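Local coordinates for predicted component of a thermophile-specific DNA repair system, contains a RAMP domain (Methanopyrus kandleri, PDB 4N0L), which probably binds CRISPR RNA as the Csm3 subunit of a type III-A interference complex, and may act as an endonuclease, at residues R315-D327 with W336-P348. Numbering follows the deposited sequence.
Sequences RYEIVIRARDLED and WVERLDEVVGELP
The indole of W336 meets L325 and I320 obliquely, presenting the six-membered end of its ring: CZ3 lies 3.6 Å from L325 CD1, while CH2 comes to 3.7 Å from I320 O. V343 CG2 sits at the edge of the indole, in its plane. The second flat group, the guanidinium of R339, takes E326 OE1 at its edge, also in plane. R339 NE gives the straighter bond to that oxygen (3.0 Å, 156° at the hydrogen) and arrives on the anti side of the carboxylate; NH2 adds a weak one. E326 reaches this point through a bend in its chain (chi2 59°), whereas R339 is extended from CG to NE. R339 NH1 bonds to the carbonyl of E335 and pairs loosely with E338.

L325 CD1 packs where the CZ3 corner of the indole meets V343 CG2, 3.6 Å from that methyl, while its CB lies alongside the R339 arm at CD. I320, on the strand, turns CD1 to within 3.6 Å of E346 CB and lays CG1 near L347 CD2. Farther along, the CD1 methyl of I318 comes up against P348 CD, 3.9 Å away. With CG opposite the backbone N (chi1 -180°), the extended E317 runs past the proline, its OE2 hydrogen-bonded to S279 OG.

Strand 318-321 is an edge strand of the antiparallel sheet in this RRM-like RAMP fold, next to 268-278; E317 and I318 both face A277, a classic beta bulge. Helices 333-338 and 340-345, with the tail through P348, pack against one side of it, and the buried W336 NE1 is satisfied by I272 O. Chemically, an apolar seam joins helix to sheet; at one end R339 would probably favour ionised E326, although the nearby L325 carbonyl oxygen, also an acceptor, would oppose it.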
ATOM      1  N   ARG A 315     -15.764  14.803   8.371  1.00 42.66           N
ATOM      2  CA  ARG A 315     -15.203  15.409   9.556  1.00 45.04           C
ATOM      3  C   ARG A 315     -13.944  14.696  10.023  1.00 44.02           C
ATOM      4  O   ARG A 315     -13.927  13.479  10.211  1.00 45.71           O
ATOM      5  CB  ARG A 315     -16.243  15.429  10.677  1.00 52.65           C
ATOM      6  CG  ARG A 315     -17.289  16.526  10.564  1.00 61.65           C
ATOM      7  CD  ARG A 315     -18.503  16.234  11.435  1.00 69.87           C
ATOM      8  NE  ARG A 315     -19.268  17.453  11.685  1.00 78.59           N
ATOM      9  CZ  ARG A 315     -20.587  17.527  11.838  1.00 83.59           C
ATOM     10  NH1 ARG A 315     -21.352  16.447  11.728  1.00 87.21           N
ATOM     11  NH2 ARG A 315     -21.143  18.707  12.082  1.00 82.64           N
ATOM     12  N   TYR A 316     -12.885  15.478  10.203  1.00 38.67           N
ATOM     13  CA  TYR A 316     -11.632  14.963  10.729  1.00 35.82           C
ATOM     14  C   TYR A 316     -11.150  15.839  11.875  1.00 40.84           C
ATOM     15  O   TYR A 316     -11.709  16.907  12.128  1.00 45.76           O
ATOM     16  CB  TYR A 316     -10.572  14.892   9.630  1.00 37.78           C
ATOM     17  CG  TYR A 316     -10.976  14.045   8.446  1.00 37.42           C
ATOM     18  CD1 TYR A 316     -10.800  12.667   8.462  1.00 36.97           C
ATOM     19  CD2 TYR A 316     -11.523  14.623   7.307  1.00 34.55           C
ATOM     20  CE1 TYR A 316     -11.166  11.887   7.380  1.00 35.83           C
ATOM     21  CE2 TYR A 316     -11.890  13.853   6.221  1.00 38.35           C
ATOM     22  CZ  TYR A 316     -11.708  12.485   6.262  1.00 38.54           C
ATOM     23  OH  TYR A 316     -12.072  11.716   5.182  1.00 37.19           O
ATOM     24  N   GLU A 317     -10.108  15.390  12.566  1.00 41.36           N
ATOM     25  CA  GLU A 317      -9.509  16.194  13.619  1.00 39.39           C
ATOM     26  C   GLU A 317      -8.588  17.234  13.003  1.00 39.09           C
ATOM     27  O   GLU A 317      -8.675  18.421  13.315  1.00 44.03           O
ATOM     28  CB  GLU A 317      -8.740  15.314  14.603  1.00 41.92           C
ATOM     29  CG  GLU A 317      -8.085  16.080  15.737  1.00 43.55           C
ATOM     30  CD  GLU A 317      -7.394  15.167  16.728  1.00 48.94           C
ATOM     31  OE1 GLU A 317      -6.694  15.683  17.624  1.00 55.08           O
ATOM     32  OE2 GLU A 317      -7.555  13.933  16.612  1.00 45.53           O
ATOM     33  N   ILE A 318      -7.710  16.777  12.119  1.00 39.52           N
ATOM     34  CA  ILE A 318      -6.769  17.651  11.435  1.00 39.74           C
ATOM     35  C   ILE A 318      -6.644  17.237   9.974  1.00 38.74           C
ATOM     36  O   ILE A 318      -6.464  16.060   9.667  1.00 40.38           O
ATOM     37  CB  ILE A 318      -5.383  17.627  12.107  1.00 43.04           C
ATOM     38  CG1 ILE A 318      -5.436  18.348  13.456  1.00 51.09           C
ATOM     39  CG2 ILE A 318      -4.337  18.269  11.211  1.00 40.93           C
ATOM     40  CD1 ILE A 318      -4.127  18.344  14.210  1.00 56.95           C
ATOM     41  N   VAL A 319      -6.752  18.212   9.077  1.00 36.45           N
ATOM     42  CA  VAL A 319      -6.602  17.964   7.649  1.00 29.48           C
ATOM     43  C   VAL A 319      -5.343  18.641   7.121  1.00 32.28           C
ATOM     44  O   VAL A 319      -5.212  19.864   7.192  1.00 38.72           O
ATOM     45  CB  VAL A 319      -7.823  18.470   6.853  1.00 29.44           C
ATOM     46  CG1 VAL A 319      -7.553  18.407   5.354  1.00 30.72           C
ATOM     47  CG2 VAL A 319      -9.068  17.668   7.214  1.00 26.84           C
ATOM     48  N   ILE A 320      -4.413  17.843   6.606  1.00 27.25           N
ATOM     49  CA  ILE A 320      -3.204  18.385   5.996  1.00 23.47           C
ATOM     50  C   ILE A 320      -3.361  18.417   4.482  1.00 30.05           C
ATOM     51  O   ILE A 320      -3.358  17.374   3.828  1.00 32.98           O
ATOM     52  CB  ILE A 320      -1.955  17.555   6.346  1.00 29.97           C
ATOM     53  CG1 ILE A 320      -1.858  17.324   7.856  1.00 39.16           C
ATOM     54  CG2 ILE A 320      -0.700  18.235   5.808  1.00 22.16           C
ATOM     55  CD1 ILE A 320      -1.748  18.598   8.659  1.00 47.58           C
ATOM     56  N   ARG A 321      -3.487  19.617   3.926  1.00 25.09           N
ATOM     57  CA  ARG A 321      -3.685  19.781   2.492  1.00 22.68           C
ATOM     58  C   ARG A 321      -2.360  20.014   1.790  1.00 25.09           C
ATOM     59  O   ARG A 321      -1.423  20.553   2.380  1.00 29.42           O
ATOM     60  CB  ARG A 321      -4.630  20.950   2.203  1.00 27.57           C
ATOM     61  CG  ARG A 321      -6.043  20.763   2.720  1.00 28.42           C
ATOM     62  CD  ARG A 321      -6.809  22.077   2.717  1.00 24.29           C
ATOM     63  NE  ARG A 321      -8.237  21.859   2.925  1.00 25.25           N
ATOM     64  CZ  ARG A 321      -8.813  21.796   4.120  1.00 26.55           C
ATOM     65  NH1 ARG A 321     -10.120  21.591   4.222  1.00 28.48           N
ATOM     66  NH2 ARG A 321      -8.079  21.929   5.215  1.00 28.70           N
ATOM     67  N   ALA A 322      -2.278  19.587   0.535  1.00 23.48           N
ATOM     68  CA  ALA A 322      -1.133  19.910  -0.307  1.00 30.88           C
ATOM     69  C   ALA A 322      -1.006  21.425  -0.380  1.00 39.35           C
ATOM     70  O   ALA A 322       0.095  21.978  -0.396  1.00 37.60           O
ATOM     71  CB  ALA A 322      -1.295  19.313  -1.691  1.00 25.66           C
ATOM     72  N   ARG A 323      -2.164  22.078  -0.430  1.00 46.08           N
ATOM     73  CA  ARG A 323      -2.278  23.530  -0.479  1.00 49.45           C
ATOM     74  C   ARG A 323      -1.659  24.207   0.750  1.00 48.03           C
ATOM     75  O   ARG A 323      -1.194  25.343   0.672  1.00 49.47           O
ATOM     76  CB  ARG A 323      -3.764  23.893  -0.626  1.00 49.93           C
ATOM     77  CG  ARG A 323      -4.184  25.280  -0.174  1.00 52.85           C
ATOM     78  CD  ARG A 323      -5.687  25.456  -0.371  1.00 52.49           C
ATOM     79  NE  ARG A 323      -6.413  25.593   0.889  1.00 53.05           N
ATOM     80  CZ  ARG A 323      -7.671  25.203   1.071  1.00 54.83           C
ATOM     81  NH1 ARG A 323      -8.342  24.635   0.078  1.00 53.73           N
ATOM     82  NH2 ARG A 323      -8.257  25.371   2.250  1.00 59.16           N
ATOM     83  N   ASP A 324      -1.626  23.492   1.872  1.00 45.12           N
ATOM     84  CA  ASP A 324      -0.986  23.999   3.086  1.00 44.51           C
ATOM     85  C   ASP A 324       0.538  23.959   3.001  1.00 43.69           C
ATOM     86  O   ASP A 324       1.221  24.742   3.659  1.00 46.07           O
ATOM     87  CB  ASP A 324      -1.444  23.207   4.316  1.00 44.42           C
ATOM     88  CG  ASP A 324      -2.938  23.289   4.540  1.00 47.75           C
ATOM     89  OD1 ASP A 324      -3.544  24.312   4.160  1.00 45.70           O
ATOM     90  OD2 ASP A 324      -3.504  22.333   5.111  1.00 50.27           O
ATOM     91  N   LEU A 325       1.065  23.035   2.205  1.00 41.87           N
ATOM     92  CA  LEU A 325       2.507  22.826   2.141  1.00 46.52           C
ATOM     93  C   LEU A 325       3.152  23.443   0.908  1.00 48.93           C
ATOM     94  O   LEU A 325       4.361  23.676   0.883  1.00 49.77           O
ATOM     95  CB  LEU A 325       2.824  21.331   2.171  1.00 49.66           C
ATOM     96  CG  LEU A 325       2.155  20.487   3.256  1.00 51.75           C
ATOM     97  CD1 LEU A 325       2.504  19.026   3.050  1.00 48.80           C
ATOM     98  CD2 LEU A 325       2.577  20.954   4.638  1.00 53.95           C
ATOM     99  N   GLU A 326       2.343  23.729  -0.103  1.00 52.02           N
ATOM    100  CA  GLU A 326       2.873  24.094  -1.408  1.00 49.56           C
ATOM    101  C   GLU A 326       1.785  24.733  -2.258  1.00 43.52           C
ATOM    102  O   GLU A 326       0.596  24.576  -1.978  1.00 43.04           O
ATOM    103  CB  GLU A 326       3.431  22.860  -2.121  1.00 54.62           C
ATOM    104  CG  GLU A 326       4.715  23.098  -2.900  1.00 62.46           C
ATOM    105  CD  GLU A 326       5.838  23.607  -2.023  1.00 68.91           C
ATOM    106  OE1 GLU A 326       6.265  22.864  -1.112  1.00 68.48           O
ATOM    107  OE2 GLU A 326       6.299  24.747  -2.243  1.00 73.70           O
ATOM    108  N   ASP A 327       2.189  25.452  -3.300  1.00 41.75           N
ATOM    109  CA  ASP A 327       1.233  26.099  -4.188  1.00 46.62           C
ATOM    110  C   ASP A 327       0.731  25.066  -5.193  1.00 44.10           C
ATOM    111  O   ASP A 327       0.982  25.171  -6.395  1.00 45.48           O
ATOM    112  CB  ASP A 327       1.875  27.294  -4.897  1.00 55.03           C
ATOM    113  CG  ASP A 327       0.887  28.070  -5.749  1.00 60.37           C
ATOM    114  OD1 ASP A 327      -0.325  28.026  -5.451  1.00 58.55           O
ATOM    115  OD2 ASP A 327       1.326  28.727  -6.717  1.00 65.57           O
ATOM    116  N   TRP A 336       5.202  14.075  -1.003  1.00 26.67           N
ATOM    117  CA  TRP A 336       4.751  13.932   0.378  1.00 30.99           C
ATOM    118  C   TRP A 336       5.876  13.436   1.281  1.00 29.92           C
ATOM    119  O   TRP A 336       5.991  13.866   2.429  1.00 26.22           O
ATOM    120  CB  TRP A 336       3.552  12.986   0.465  1.00 29.92           C
ATOM    121  CG  TRP A 336       2.256  13.639   0.101  1.00 29.07           C
ATOM    122  CD1 TRP A 336       1.566  13.497  -1.067  1.00 26.41           C
ATOM    123  CD2 TRP A 336       1.499  14.551   0.905  1.00 27.80           C
ATOM    124  NE1 TRP A 336       0.422  14.255  -1.037  1.00 28.31           N
ATOM    125  CE2 TRP A 336       0.358  14.915   0.164  1.00 25.24           C
ATOM    126  CE3 TRP A 336       1.673  15.093   2.184  1.00 26.06           C
ATOM    127  CZ2 TRP A 336      -0.605  15.794   0.654  1.00 25.03           C
ATOM    128  CZ3 TRP A 336       0.717  15.967   2.670  1.00 21.77           C
ATOM    129  CH2 TRP A 336      -0.407  16.309   1.908  1.00 26.79           C
ATOM    130  N   VAL A 337       6.692  12.524   0.760  1.00 29.36           N
ATOM    131  CA  VAL A 337       7.825  11.988   1.506  1.00 33.55           C
ATOM    132  C   VAL A 337       8.775  13.102   1.928  1.00 35.71           C
ATOM    133  O   VAL A 337       9.137  13.216   3.099  1.00 35.63           O
ATOM    134  CB  VAL A 337       8.615  10.952   0.680  1.00 32.63           C
ATOM    135  CG1 VAL A 337       9.924  10.601   1.372  1.00 30.10           C
ATOM    136  CG2 VAL A 337       7.787   9.705   0.464  1.00 31.76           C
ATOM    137  N   GLU A 338       9.151  13.935   0.962  1.00 37.02           N
ATOM    138  CA  GLU A 338      10.106  15.015   1.180  1.00 40.09           C
ATOM    139  C   GLU A 338       9.648  16.008   2.246  1.00 40.35           C
ATOM    140  O   GLU A 338      10.463  16.721   2.828  1.00 43.01           O
ATOM    141  CB  GLU A 338      10.371  15.751  -0.136  1.00 46.17           C
ATOM    142  CG  GLU A 338      11.313  15.012  -1.074  1.00 52.68           C
ATOM    143  CD  GLU A 338      11.166  15.448  -2.520  1.00 57.63           C
ATOM    144  OE1 GLU A 338      10.473  16.457  -2.774  1.00 55.34           O
ATOM    145  OE2 GLU A 338      11.739  14.776  -3.403  1.00 59.89           O
ATOM    146  N   ARG A 339       8.346  16.046   2.503  1.00 40.83           N
ATOM    147  CA  ARG A 339       7.780  17.005   3.445  1.00 40.59           C
ATOM    148  C   ARG A 339       7.154  16.322   4.661  1.00 37.73           C
ATOM    149  O   ARG A 339       6.290  16.896   5.322  1.00 34.99           O
ATOM    150  CB  ARG A 339       6.733  17.870   2.743  1.00 42.37           C
ATOM    151  CG  ARG A 339       7.311  18.791   1.685  1.00 44.49           C
ATOM    152  CD  ARG A 339       6.259  19.199   0.666  1.00 49.91           C
ATOM    153  NE  ARG A 339       6.831  20.001  -0.413  1.00 54.52           N
ATOM    154  CZ  ARG A 339       7.512  19.498  -1.439  1.00 53.44           C
ATOM    155  NH1 ARG A 339       7.711  18.190  -1.529  1.00 53.76           N
ATOM    156  NH2 ARG A 339       7.999  20.305  -2.372  1.00 50.71           N
ATOM    157  N   LEU A 340       7.598  15.106   4.965  1.00 36.96           N
ATOM    158  CA  LEU A 340       6.952  14.308   6.003  1.00 42.16           C
ATOM    159  C   LEU A 340       7.255  14.801   7.414  1.00 45.94           C
ATOM    160  O   LEU A 340       6.406  14.700   8.301  1.00 48.10           O
ATOM    161  CB  LEU A 340       7.361  12.844   5.883  1.00 42.43           C
ATOM    162  CG  LEU A 340       6.424  11.974   5.052  1.00 40.01           C
ATOM    163  CD1 LEU A 340       6.815  10.527   5.211  1.00 41.07           C
ATOM    164  CD2 LEU A 340       4.977  12.191   5.468  1.00 34.49           C
ATOM    165  N   ASP A 341       8.462  15.317   7.622  1.00 45.76           N
ATOM    166  CA  ASP A 341       8.815  15.944   8.891  1.00 47.34           C
ATOM    167  C   ASP A 341       7.824  17.058   9.176  1.00 46.08           C
ATOM    168  O   ASP A 341       7.255  17.154  10.264  1.00 47.32           O
ATOM    169  CB  ASP A 341      10.239  16.498   8.856  1.00 50.86           C
ATOM    170  CG  ASP A 341      11.291  15.410   8.937  1.00 58.47           C
ATOM    171  OD1 ASP A 341      10.965  14.299   9.402  1.00 59.29           O
ATOM    172  OD2 ASP A 341      12.445  15.666   8.532  1.00 62.93           O
ATOM    173  N   GLU A 342       7.632  17.894   8.164  1.00 46.18           N
ATOM    174  CA  GLU A 342       6.699  19.006   8.209  1.00 47.28           C
ATOM    175  C   GLU A 342       5.270  18.527   8.478  1.00 44.43           C
ATOM    176  O   GLU A 342       4.564  19.091   9.313  1.00 43.58           O
ATOM    177  CB  GLU A 342       6.785  19.768   6.887  1.00 52.43           C
ATOM    178  CG  GLU A 342       6.082  21.099   6.833  1.00 59.99           C
ATOM    179  CD  GLU A 342       6.725  22.022   5.811  1.00 67.65           C
ATOM    180  OE1 GLU A 342       6.413  23.230   5.803  1.00 69.46           O
ATOM    181  OE2 GLU A 342       7.551  21.530   5.013  1.00 71.09           O
ATOM    182  N   VAL A 343       4.856  17.477   7.772  1.00 44.36           N
ATOM    183  CA  VAL A 343       3.509  16.921   7.910  1.00 41.79           C
ATOM    184  C   VAL A 343       3.233  16.334   9.295  1.00 40.83           C
ATOM    185  O   VAL A 343       2.252  16.693   9.946  1.00 40.81           O
ATOM    186  CB  VAL A 343       3.245  15.828   6.852  1.00 39.07           C
ATOM    187  CG1 VAL A 343       1.966  15.075   7.174  1.00 35.28           C
ATOM    188  CG2 VAL A 343       3.157  16.444   5.472  1.00 41.25           C
ATOM    189  N   VAL A 344       4.098  15.424   9.737  1.00 36.81           N
ATOM    190  CA  VAL A 344       3.911  14.720  11.004  1.00 40.82           C
ATOM    191  C   VAL A 344       3.895  15.693  12.186  1.00 42.89           C
ATOM    192  O   VAL A 344       3.201  15.470  13.181  1.00 39.85           O
ATOM    193  CB  VAL A 344       5.010  13.647  11.208  1.00 40.81           C
ATOM    194  CG1 VAL A 344       4.919  13.019  12.590  1.00 44.28           C
ATOM    195  CG2 VAL A 344       4.905  12.577  10.133  1.00 38.88           C
ATOM    196  N   GLY A 345       4.645  16.784  12.058  1.00 44.72           N
ATOM    197  CA  GLY A 345       4.658  17.834  13.062  1.00 45.19           C
ATOM    198  C   GLY A 345       3.285  18.423  13.335  1.00 51.22           C
ATOM    199  O   GLY A 345       3.016  18.898  14.438  1.00 58.88           O
ATOM    200  N   GLU A 346       2.417  18.395  12.328  1.00 47.62           N
ATOM    201  CA  GLU A 346       1.092  18.993  12.445  1.00 43.17           C
ATOM    202  C   GLU A 346       0.026  17.975  12.854  1.00 40.97           C
ATOM    203  O   GLU A 346      -1.122  18.342  13.104  1.00 41.10           O
ATOM    204  CB  GLU A 346       0.689  19.651  11.123  1.00 47.74           C
ATOM    205  CG  GLU A 346       1.613  20.770  10.656  1.00 57.52           C
ATOM    206  CD  GLU A 346       1.738  21.896  11.667  1.00 67.22           C
ATOM    207  OE1 GLU A 346       0.735  22.208  12.344  1.00 68.68           O
ATOM    208  OE2 GLU A 346       2.840  22.474  11.779  1.00 69.80           O
ATOM    209  N   LEU A 347       0.405  16.702  12.934  1.00 41.32           N
ATOM    210  CA  LEU A 347      -0.552  15.640  13.241  1.00 42.20           C
ATOM    211  C   LEU A 347      -0.740  15.478  14.749  1.00 42.18           C
ATOM    212  O   LEU A 347       0.137  15.852  15.525  1.00 42.95           O
ATOM    213  CB  LEU A 347      -0.101  14.315  12.618  1.00 41.98           C
ATOM    214  CG  LEU A 347      -0.193  14.242  11.092  1.00 40.15           C
ATOM    215  CD1 LEU A 347       0.562  13.033  10.555  1.00 37.79           C
ATOM    216  CD2 LEU A 347      -1.643  14.237  10.629  1.00 38.98           C
ATOM    217  N   PRO A 348      -1.890  14.927  15.171  1.00 43.64           N
ATOM    218  CA  PRO A 348      -2.147  14.784  16.609  1.00 46.15           C
ATOM    219  C   PRO A 348      -1.458  13.574  17.244  1.00 52.13           C
ATOM    220  O   PRO A 348      -2.058  12.902  18.083  1.00 57.04           O
ATOM    221  CB  PRO A 348      -3.667  14.623  16.667  1.00 43.40           C
ATOM    222  CG  PRO A 348      -4.003  13.955  15.378  1.00 39.75           C
ATOM    223  CD  PRO A 348      -3.081  14.586  14.370  1.00 40.88           C
TER